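Local atomic coordinates of fimbrin (Schizosaccharomyces pombe, PDB entry 1RT8), a protein that binds and crosslinks actin filaments, taking part in cell polarity, cytokinesis, mating and spore formation. Residues Ile53-Ile58 and Asp64-Arg69; Cys85-Asn90 and Ser453-Tyr458; Val91-Ala96 and Ile102-Ile107; Asp446-Ile451 and Ile478-Lys483. All blocks are in the same frame, centred on the assembly; numbering follows the deposited sequence.

Contact 1 of 4, residues Ile53-Ile58 and Asp64-Arg69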
# COMPACT_ATOMS: atom_id res chain seq x y z
N ILE A 53 -17.11 -0.02 -7.13
CA ILE A 53 -16.28 0.99 -7.77
C ILE A 53 -14.91 1.07 -7.12
O ILE A 53 -13.89 1.10 -7.81
CB ILE A 53 -16.94 2.38 -7.70
CG1 ILE A 53 -18.18 2.40 -8.60
CG2 ILE A 53 -15.96 3.45 -8.10
CD1 ILE A 53 -18.92 3.71 -8.59
N LEU A 54 -14.89 1.11 -5.79
CA LEU A 54 -13.61 1.19 -5.07
C LEU A 54 -12.76 -0.05 -5.30
O LEU A 54 -11.54 0.06 -5.48
CB LEU A 54 -13.86 1.39 -3.57
CG LEU A 54 -14.41 2.78 -3.26
CD1 LEU A 54 -14.79 2.88 -1.78
CD2 LEU A 54 -13.37 3.82 -3.63
N SER A 55 -13.38 -1.23 -5.30
CA SER A 55 -12.65 -2.48 -5.53
C SER A 55 -12.02 -2.44 -6.91
O SER A 55 -10.89 -2.90 -7.10
CB SER A 55 -13.59 -3.69 -5.42
OG SER A 55 -13.99 -3.92 -4.08
N LYS A 56 -12.76 -1.91 -7.88
CA LYS A 56 -12.27 -1.79 -9.25
C LYS A 56 -11.09 -0.80 -9.30
O LYS A 56 -10.08 -1.06 -9.96
CB LYS A 56 -13.39 -1.30 -10.18
CG LYS A 56 -14.53 -2.29 -10.40
CD LYS A 56 -14.10 -3.44 -11.28
CE LYS A 56 -15.29 -4.34 -11.65
NZ LYS A 56 -14.88 -5.36 -12.66
N LEU A 57 -11.22 0.32 -8.60
CA LEU A 57 -10.14 1.30 -8.59
C LEU A 57 -8.87 0.67 -8.00
O LEU A 57 -7.76 0.89 -8.49
CB LEU A 57 -10.56 2.52 -7.76
CG LEU A 57 -9.58 3.68 -7.72
CD1 LEU A 57 -9.38 4.24 -9.13
CD2 LEU A 57 -10.10 4.76 -6.79
N ILE A 58 -9.05 -0.14 -6.96
CA ILE A 58 -7.93 -0.82 -6.33
C ILE A 58 -7.19 -1.74 -7.30
O ILE A 58 -5.95 -1.79 -7.29
CB ILE A 58 -8.41 -1.64 -5.14
CG1 ILE A 58 -8.80 -0.69 -4.00
CG2 ILE A 58 -7.34 -2.67 -4.73
CD1 ILE A 58 -9.32 -1.38 -2.77
N ASP A 64 -4.58 -7.28 -9.68
CA ASP A 64 -4.70 -8.55 -8.96
C ASP A 64 -4.74 -8.48 -7.43
O ASP A 64 -4.50 -9.48 -6.76
CB ASP A 64 -3.57 -9.50 -9.38
CG ASP A 64 -3.48 -9.68 -10.88
OD1 ASP A 64 -4.46 -10.17 -11.48
OD2 ASP A 64 -2.43 -9.32 -11.45
N THR A 65 -5.04 -7.31 -6.89
CA THR A 65 -5.11 -7.19 -5.44
C THR A 65 -6.37 -7.89 -4.95
O THR A 65 -6.36 -8.58 -3.93
CB THR A 65 -5.15 -5.72 -5.00
OG1 THR A 65 -3.96 -5.06 -5.44
CG2 THR A 65 -5.26 -5.61 -3.49
N ILE A 66 -7.44 -7.73 -5.70
CA ILE A 66 -8.71 -8.35 -5.33
C ILE A 66 -9.22 -9.34 -6.38
O ILE A 66 -9.24 -9.02 -7.57
CB ILE A 66 -9.79 -7.26 -5.14
CG1 ILE A 66 -9.36 -6.29 -4.04
CG2 ILE A 66 -11.13 -7.90 -4.79
CD1 ILE A 66 -10.24 -5.05 -3.95
N ASP A 67 -9.60 -10.54 -5.93
CA ASP A 67 -10.16 -11.56 -6.81
C ASP A 67 -11.61 -11.13 -6.79
O ASP A 67 -12.33 -11.40 -5.82
CB ASP A 67 -10.04 -12.96 -6.20
CG ASP A 67 -10.63 -14.06 -7.09
OD1 ASP A 67 -11.66 -13.80 -7.77
OD2 ASP A 67 -10.08 -15.18 -7.11
N GLU A 68 -12.04 -10.45 -7.85
CA GLU A 68 -13.40 -9.93 -7.90
C GLU A 68 -14.53 -10.95 -7.76
O GLU A 68 -15.67 -10.58 -7.51
CB GLU A 68 -13.58 -9.11 -9.18
CG GLU A 68 -12.45 -8.10 -9.37
CD GLU A 68 -12.77 -7.06 -10.43
OE1 GLU A 68 -13.65 -7.33 -11.27
OE2 GLU A 68 -12.14 -5.98 -10.41
N ARG A 69 -14.22 -12.23 -7.88
CA ARG A 69 -15.26 -13.23 -7.72
C ARG A 69 -15.76 -13.33 -6.27
O ARG A 69 -16.70 -14.07 -6.00
CB ARG A 69 -14.77 -14.60 -8.20
CG ARG A 69 -14.46 -14.63 -9.68
CD ARG A 69 -13.79 -15.93 -10.03
NE ARG A 69 -12.62 -16.15 -9.19
CZ ARG A 69 -11.94 -17.29 -9.16
NH1 ARG A 69 -12.31 -18.30 -9.93
NH2 ARG A 69 -10.89 -17.41 -8.35
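K56 and E68 join the helix to the loop that follows it through a salt bridge, with K56 NZ 2.7 Å from E68 OE1. The amine meets this oxygen on its syn side, 17° out of the carboxylate plane, and the two side chains cross at about a right angle. Although the first bond of the K56 side chain heads away from the loop, the chain bends at chi2 (-73°) and brings the amine round to the acid. K56 NZ also forms salt bridges with D28 and D30, so three carboxylates share one cation, while E68 OE2 is satisfied by N59 ND2, which also bonds I66 O. Replacing K56 by alanine would probably leave the carboxylates of E68, D28 and D30 close together without the cation they share.

Beside this pair the contact turns apolar. I66 CD1 lies 3.8 Å from I58 CG2 and 3.9 Å from S55 CB, and I58 CG2 is also 3.8 Å from T65 CB. The hydroxyls of S55 and T65 bond backbone oxygens of nearby residues, G51 O and V62 O. D67 OD1 takes R69 N at 3.0 Å in an Asx turn, and R69 grips both D67 oxygens side-on through NE and NH2. In the first calponin-homology domain both parts lie on helix 82-99: I66 touches V91 and S95, and S55 touches V92. I58 also touches I127 of helix 117-131.

Contact 2 of 4, residues Cys85-Asn90 and Ser453-Tyr458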
# COMPACT_ATOMS: atom_id res chain seq x y z
N CYS A 85 -23.16 -5.03 1.01
CA CYS A 85 -22.29 -3.86 0.86
C CYS A 85 -21.16 -3.91 1.90
O CYS A 85 -20.02 -3.53 1.60
CB CYS A 85 -23.09 -2.57 1.03
SG CYS A 85 -24.24 -2.15 -0.31
N ILE A 86 -21.47 -4.36 3.12
CA ILE A 86 -20.47 -4.45 4.17
C ILE A 86 -19.39 -5.47 3.81
O ILE A 86 -18.20 -5.20 3.98
CB ILE A 86 -21.09 -4.83 5.53
CG1 ILE A 86 -21.94 -3.67 6.06
CG2 ILE A 86 -19.99 -5.18 6.52
CD1 ILE A 86 -21.16 -2.38 6.31
N GLU A 87 -19.81 -6.64 3.32
CA GLU A 87 -18.88 -7.69 2.92
C GLU A 87 -17.94 -7.12 1.86
O GLU A 87 -16.73 -7.25 1.96
CB GLU A 87 -19.63 -8.91 2.34
CG GLU A 87 -20.56 -9.62 3.33
CD GLU A 87 -21.29 -10.79 2.71
OE1 GLU A 87 -21.85 -10.64 1.60
OE2 GLU A 87 -21.31 -11.87 3.32
N ASN A 88 -18.51 -6.50 0.84
CA ASN A 88 -17.71 -5.90 -0.22
C ASN A 88 -16.79 -4.82 0.36
O ASN A 88 -15.62 -4.72 -0.01
CB ASN A 88 -18.62 -5.26 -1.28
CG ASN A 88 -19.24 -6.29 -2.21
OD1 ASN A 88 -19.04 -7.49 -2.06
ND2 ASN A 88 -20.01 -5.81 -3.20
N ASN A 89 -17.32 -4.00 1.26
CA ASN A 89 -16.50 -2.94 1.83
C ASN A 89 -15.38 -3.46 2.71
O ASN A 89 -14.34 -2.81 2.84
CB ASN A 89 -17.38 -1.93 2.58
CG ASN A 89 -18.22 -1.09 1.62
OD1 ASN A 89 -17.86 -0.93 0.45
ND2 ASN A 89 -19.33 -0.56 2.10
N ASN A 90 -15.56 -4.64 3.29
CA ASN A 90 -14.50 -5.24 4.09
C ASN A 90 -13.33 -5.56 3.16
O ASN A 90 -12.16 -5.37 3.51
CB ASN A 90 -14.98 -6.54 4.75
CG ASN A 90 -15.83 -6.29 5.97
OD1 ASN A 90 -15.88 -5.18 6.49
ND2 ASN A 90 -16.51 -7.33 6.45
N SER A 453 -18.41 -21.71 5.46
CA SER A 453 -18.56 -22.55 4.27
C SER A 453 -19.15 -21.82 3.07
O SER A 453 -18.73 -22.06 1.95
CB SER A 453 -19.42 -23.77 4.60
OG SER A 453 -20.71 -23.37 5.03
N GLU A 454 -20.10 -20.92 3.31
CA GLU A 454 -20.73 -20.19 2.22
C GLU A 454 -19.76 -19.37 1.38
O GLU A 454 -20.01 -19.13 0.20
CB GLU A 454 -21.83 -19.27 2.75
CG GLU A 454 -23.00 -19.97 3.45
CD GLU A 454 -22.61 -20.61 4.77
OE1 GLU A 454 -21.72 -20.08 5.47
OE2 GLU A 454 -23.22 -21.64 5.13
N TYR A 455 -18.65 -18.94 1.97
CA TYR A 455 -17.69 -18.13 1.25
C TYR A 455 -16.78 -18.88 0.30
O TYR A 455 -16.14 -18.27 -0.55
CB TYR A 455 -16.82 -17.34 2.23
CG TYR A 455 -17.51 -16.15 2.85
CD1 TYR A 455 -18.86 -15.90 2.62
CD2 TYR A 455 -16.80 -15.26 3.65
CE1 TYR A 455 -19.49 -14.79 3.16
CE2 TYR A 455 -17.42 -14.15 4.20
CZ TYR A 455 -18.76 -13.91 3.95
OH TYR A 455 -19.37 -12.80 4.50
N VAL A 456 -16.70 -20.20 0.45
CA VAL A 456 -15.83 -20.98 -0.40
C VAL A 456 -16.60 -21.91 -1.34
O VAL A 456 -17.13 -22.94 -0.93
CB VAL A 456 -14.85 -21.80 0.45
CG1 VAL A 456 -13.93 -22.62 -0.45
CG2 VAL A 456 -14.02 -20.85 1.36
N ASP A 457 -16.67 -21.51 -2.60
CA ASP A 457 -17.36 -22.27 -3.64
C ASP A 457 -16.27 -23.07 -4.32
O ASP A 457 -15.46 -22.51 -5.06
CB ASP A 457 -18.00 -21.31 -4.65
CG ASP A 457 -18.84 -22.04 -5.69
OD1 ASP A 457 -18.37 -23.07 -6.22
OD2 ASP A 457 -19.95 -21.56 -5.99
N TYR A 458 -16.24 -24.38 -4.09
CA TYR A 458 -15.19 -25.19 -4.69
C TYR A 458 -15.18 -25.25 -6.21
O TYR A 458 -14.24 -25.79 -6.81
CB TYR A 458 -15.20 -26.59 -4.08
CG TYR A 458 -14.65 -26.59 -2.67
CD1 TYR A 458 -15.49 -26.63 -1.56
CD2 TYR A 458 -13.28 -26.50 -2.45
CE1 TYR A 458 -14.98 -26.59 -0.26
CE2 TYR A 458 -12.75 -26.46 -1.16
CZ TYR A 458 -13.61 -26.51 -0.08
OH TYR A 458 -13.09 -26.48 1.19
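E87 and Y455 carry this contact alone, each burying nearly 40 Å² against the other although their CA atoms stand 10.6 Å apart. The bond between them runs from Y455 OH to E87 OE2 and is very short at 2.5 Å. The oxygen approaches the edge of the tyrosine ring, near its plane, and with the carboxylate and ring planes 65° apart the two groups are not stacked. E87 reaches across because its chain is extended beyond CG (chi2 179°), which carries the acid clear of the helix.

The other oxygen, E87 OE1, accepts from N72 ND2, so both ends of the carboxylate have a partner and its rotation is probably fixed. K483 lies against both residues, touching E87 and making a cation-pi contact with the Y455 ring; its charge is likely to favour the ionised acid. An alanine in place of E87 would probably leave the tyrosine hydroxyl and N72 without their shared acceptor and open a gap beside K483. The pair bridges helix 82-99 of the first calponin-homology domain and the loop before helix 467-483 of the fourth, an inter-domain interface linking the two actin-binding regions of the fimbrin core.

Contact 3 of 4, residues Val91-Ala96 and Ile102-Ile107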
# COMPACT_ATOMS: atom_id res chain seq x y z
N VAL A 91 -13.66 -6.07 1.96
CA VAL A 91 -12.64 -6.41 0.96
C VAL A 91 -11.89 -5.14 0.53
O VAL A 91 -10.67 -5.16 0.39
CB VAL A 91 -13.29 -7.05 -0.29
CG1 VAL A 91 -12.24 -7.23 -1.37
CG2 VAL A 91 -13.90 -8.39 0.07
N VAL A 92 -12.62 -4.06 0.31
CA VAL A 92 -12.03 -2.78 -0.08
C VAL A 92 -11.08 -2.28 1.00
O VAL A 92 -9.89 -2.05 0.75
CB VAL A 92 -13.14 -1.71 -0.31
CG1 VAL A 92 -12.53 -0.31 -0.32
CG2 VAL A 92 -13.85 -1.98 -1.63
N ILE A 93 -11.61 -2.12 2.21
CA ILE A 93 -10.85 -1.61 3.34
C ILE A 93 -9.58 -2.40 3.66
O ILE A 93 -8.51 -1.84 3.78
CB ILE A 93 -11.71 -1.57 4.63
CG1 ILE A 93 -12.80 -0.49 4.51
CG2 ILE A 93 -10.82 -1.33 5.86
CD1 ILE A 93 -12.28 0.90 4.36
N ASN A 94 -9.72 -3.71 3.79
CA ASN A 94 -8.57 -4.55 4.13
C ASN A 94 -7.56 -4.73 3.02
O ASN A 94 -6.39 -5.02 3.29
CB ASN A 94 -9.07 -5.88 4.66
CG ASN A 94 -9.83 -5.71 5.96
OD1 ASN A 94 -9.37 -5.00 6.85
ND2 ASN A 94 -11.00 -6.33 6.06
N SER A 95 -7.98 -4.54 1.78
CA SER A 95 -7.05 -4.64 0.67
C SER A 95 -6.23 -3.35 0.70
O SER A 95 -5.00 -3.36 0.60
CB SER A 95 -7.79 -4.74 -0.68
OG SER A 95 -8.46 -5.98 -0.81
N ALA A 96 -6.92 -2.22 0.84
CA ALA A 96 -6.28 -0.91 0.87
C ALA A 96 -5.19 -0.87 1.93
O ALA A 96 -4.12 -0.31 1.71
CB ALA A 96 -7.32 0.18 1.14
N ILE A 102 -0.63 3.62 1.51
CA ILE A 102 -1.97 4.11 1.79
C ILE A 102 -2.23 4.10 3.29
O ILE A 102 -1.78 3.20 4.00
CB ILE A 102 -3.05 3.22 1.12
CG1 ILE A 102 -2.94 3.32 -0.41
CG2 ILE A 102 -4.44 3.65 1.58
CD1 ILE A 102 -3.95 2.47 -1.15
N SER A 103 -2.95 5.11 3.78
CA SER A 103 -3.27 5.17 5.20
C SER A 103 -4.78 5.25 5.36
O SER A 103 -5.41 6.24 4.99
CB SER A 103 -2.61 6.40 5.84
OG SER A 103 -2.71 6.34 7.25
N ILE A 104 -5.37 4.18 5.90
CA ILE A 104 -6.81 4.14 6.10
C ILE A 104 -7.19 3.63 7.49
O ILE A 104 -7.40 2.44 7.71
CB ILE A 104 -7.52 3.26 5.03
CG1 ILE A 104 -7.12 1.80 5.19
CG2 ILE A 104 -7.13 3.74 3.64
CD1 ILE A 104 -8.15 0.84 4.62
N THR A 105 -7.28 4.57 8.43
CA THR A 105 -7.64 4.25 9.80
C THR A 105 -8.96 4.94 10.09
O THR A 105 -9.87 4.38 10.70
CB THR A 105 -6.57 4.78 10.79
OG1 THR A 105 -5.28 4.27 10.43
CG2 THR A 105 -6.92 4.37 12.21
N ASN A 106 -9.06 6.18 9.63
CA ASN A 106 -10.25 6.97 9.84
C ASN A 106 -11.45 6.48 9.01
O ASN A 106 -12.54 7.03 9.12
CB ASN A 106 -9.96 8.43 9.50
CG ASN A 106 -10.91 9.39 10.18
OD1 ASN A 106 -10.83 10.61 9.99
ND2 ASN A 106 -11.81 8.86 11.00
N ILE A 107 -11.25 5.43 8.21
CA ILE A 107 -12.35 4.92 7.39
C ILE A 107 -12.65 3.43 7.60
O ILE A 107 -11.75 2.59 7.61
CB ILE A 107 -12.09 5.18 5.88
CG1 ILE A 107 -13.37 4.92 5.08
CG2 ILE A 107 -10.94 4.31 5.39
CD1 ILE A 107 -13.30 5.32 3.62
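I93 and I104 meet obliquely, branch against end: I93 CG2 comes within 3.7 Å of I104 CD1. I104 CD1 also faces the small side chain of A96, 3.6 Å from A96 CB, so it points at the helix surface between two residues one turn apart. I104 gets there with CG1 set between the backbone N and the carbonyl carbon (chi1 67°). As modelled, I104 CD1 lies too close to I93 O, so the exact place of this methyl is doubtful.

The other branch, ending in CD1, leaves I93 CB at roughly a right angle to CG2 and reaches I107 CG2 at 3.8 Å, again at an oblique crossing. These contacts fasten the loop after helix 82-99, a long helix of the first calponin-homology domain, back onto that helix before the short helix 109-113 begins. Toward the end of the helix, I102 lies beside the backbone, with I102 CB 3.7 Å from A96 O.

S95 points away from the loop, its OG bonding V91 O at 2.6 Å from the opposite face of the carbonyl to S95 N. L123 of helix 117-131 touches I104 and I107, and I112 touches I93 and I107.

Contact 4 of 4, residues Asp446-Ile451 and Ile478-Lys483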
# COMPACT_ATOMS: atom_id res chain seq x y z
N ASP A 446 -9.58 -24.42 2.27
CA ASP A 446 -10.32 -25.34 3.15
C ASP A 446 -10.47 -24.75 4.55
O ASP A 446 -11.51 -24.93 5.20
CB ASP A 446 -9.61 -26.69 3.27
CG ASP A 446 -9.78 -27.56 2.05
OD1 ASP A 446 -10.67 -27.27 1.23
OD2 ASP A 446 -9.02 -28.54 1.92
N VAL A 447 -9.43 -24.08 5.03
CA VAL A 447 -9.48 -23.46 6.35
C VAL A 447 -10.61 -22.43 6.34
O VAL A 447 -11.45 -22.39 7.25
CB VAL A 447 -8.17 -22.73 6.69
CG1 VAL A 447 -8.31 -22.01 8.02
CG2 VAL A 447 -7.03 -23.73 6.77
N LEU A 448 -10.64 -21.60 5.30
CA LEU A 448 -11.65 -20.57 5.15
C LEU A 448 -13.04 -21.18 5.03
O LEU A 448 -14.03 -20.62 5.51
CB LEU A 448 -11.33 -19.70 3.93
CG LEU A 448 -10.11 -18.79 4.07
CD1 LEU A 448 -9.56 -18.37 2.72
CD2 LEU A 448 -10.52 -17.57 4.87
N HIS A 449 -13.09 -22.34 4.40
CA HIS A 449 -14.35 -23.05 4.21
C HIS A 449 -14.84 -23.53 5.57
O HIS A 449 -16.04 -23.62 5.81
CB HIS A 449 -14.16 -24.25 3.27
CG HIS A 449 -15.39 -25.07 3.09
ND1 HIS A 449 -15.64 -26.21 3.83
CD2 HIS A 449 -16.49 -24.88 2.32
CE1 HIS A 449 -16.83 -26.69 3.52
NE2 HIS A 449 -17.37 -25.90 2.61
N GLY A 450 -13.90 -23.84 6.46
CA GLY A 450 -14.30 -24.27 7.78
C GLY A 450 -14.83 -23.12 8.61
O GLY A 450 -15.70 -23.30 9.47
N ILE A 451 -14.32 -21.91 8.37
CA ILE A 451 -14.74 -20.73 9.11
C ILE A 451 -16.11 -20.25 8.65
O ILE A 451 -16.97 -19.90 9.46
CB ILE A 451 -13.72 -19.59 8.93
CG1 ILE A 451 -12.38 -20.01 9.53
CG2 ILE A 451 -14.20 -18.31 9.63
CD1 ILE A 451 -11.29 -18.97 9.34
N ILE A 478 -6.95 -15.06 -0.02
CA ILE A 478 -6.66 -13.76 0.59
C ILE A 478 -7.84 -12.80 0.50
O ILE A 478 -8.16 -12.12 1.48
CB ILE A 478 -5.42 -13.10 -0.05
CG1 ILE A 478 -4.16 -13.89 0.37
CG2 ILE A 478 -5.32 -11.64 0.37
CD1 ILE A 478 -2.89 -13.43 -0.31
N SER A 479 -8.50 -12.74 -0.65
CA SER A 479 -9.65 -11.86 -0.82
C SER A 479 -10.83 -12.33 0.05
O SER A 479 -11.61 -11.51 0.54
CB SER A 479 -10.08 -11.81 -2.29
OG SER A 479 -9.08 -11.18 -3.10
N ILE A 480 -10.97 -13.64 0.22
CA ILE A 480 -12.07 -14.15 1.04
C ILE A 480 -11.80 -13.80 2.50
O ILE A 480 -12.70 -13.43 3.25
CB ILE A 480 -12.21 -15.69 0.90
CG1 ILE A 480 -12.74 -16.06 -0.49
CG2 ILE A 480 -13.13 -16.23 2.00
CD1 ILE A 480 -12.89 -17.57 -0.73
N ALA A 481 -10.54 -13.92 2.91
CA ALA A 481 -10.16 -13.61 4.28
C ALA A 481 -10.42 -12.13 4.53
O ALA A 481 -10.89 -11.74 5.60
CB ALA A 481 -8.67 -13.96 4.50
N ARG A 482 -10.15 -11.30 3.54
CA ARG A 482 -10.38 -9.87 3.69
C ARG A 482 -11.87 -9.58 3.79
O ARG A 482 -12.27 -8.66 4.50
CB ARG A 482 -9.71 -9.09 2.55
CG ARG A 482 -8.20 -9.00 2.74
CD ARG A 482 -7.44 -8.42 1.55
NE ARG A 482 -6.01 -8.33 1.86
CZ ARG A 482 -5.05 -8.22 0.95
NH1 ARG A 482 -5.36 -8.19 -0.34
NH2 ARG A 482 -3.78 -8.16 1.34
N LYS A 483 -12.68 -10.37 3.09
CA LYS A 483 -14.13 -10.19 3.14
C LYS A 483 -14.62 -10.49 4.57
O LYS A 483 -15.64 -9.97 5.01
CB LYS A 483 -14.85 -11.12 2.15
CG LYS A 483 -16.36 -10.87 2.09
CD LYS A 483 -17.16 -12.08 1.56
CE LYS A 483 -16.92 -12.36 0.09
NZ LYS A 483 -17.99 -13.24 -0.50
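D446 OD1 is gripped by the hydroxyl of Y458 and the backbone N of K426, and D446 OD2 by the backbone N of G427, which probably helps fix helix 442-451, the helix that presents L448 to I480 and A481. No hydrogen bond crosses between the two helices. The nearest CA atoms are those of L448 and A481, 7.2 Å apart, and L448 supplies the whole apolar reach from its side.

Its two methyls divide the work. L448 CD2 lies over A481, 4.0 Å from A481 CA and 4.1 Å from A481 CB, and is also 4.1 Å from I480 CG2; L448 CD1 turns to the base of the isoleucine, 4.2 Å from I480 CB. I480 CG2 is anti to its own backbone N, which directs this branch to the leucine, and the two side chains meet at a slant. L510 of helix 500-511 touches both L448 and A481.

On another flank of helix 467-483, S479 OG bonds D67 N of the first calponin-homology domain, and R482 O and K483 O accept from N94 and N90. The helix therefore shows an oily face to helix 442-451 and a hydrogen-bonding side to the neighbouring domain. With methyls at van der Waals distance and no directional bonds, the contact between L448, I480 and A481 rests on burial and shape, and the turn of the L448 side chain is probably set by that fit.

Overall arrangement
Contacts 1 and 3 lie within the first calponin-homology domain, burying 278 and 263 Å²; contact 4 is a smaller buried contact (138 Å²) inside the fourth. Contact 2 is partly buried and spans these two domains. Contacts 2 and 3 share helix 82-99, whose residues also pack on contact 1, as where V92 CG2 lies 3.1 Å from S55 OG. Helix 467-483 of contact 4 also lines the domain interface: N90 and N94 bond backbone oxygens of K483 and R482. The chemistry follows place: contacts 3 and 4 are apolar across their segments, contact 1 adds a salt bridge to its apolar part, and contact 2 is a single polar bond.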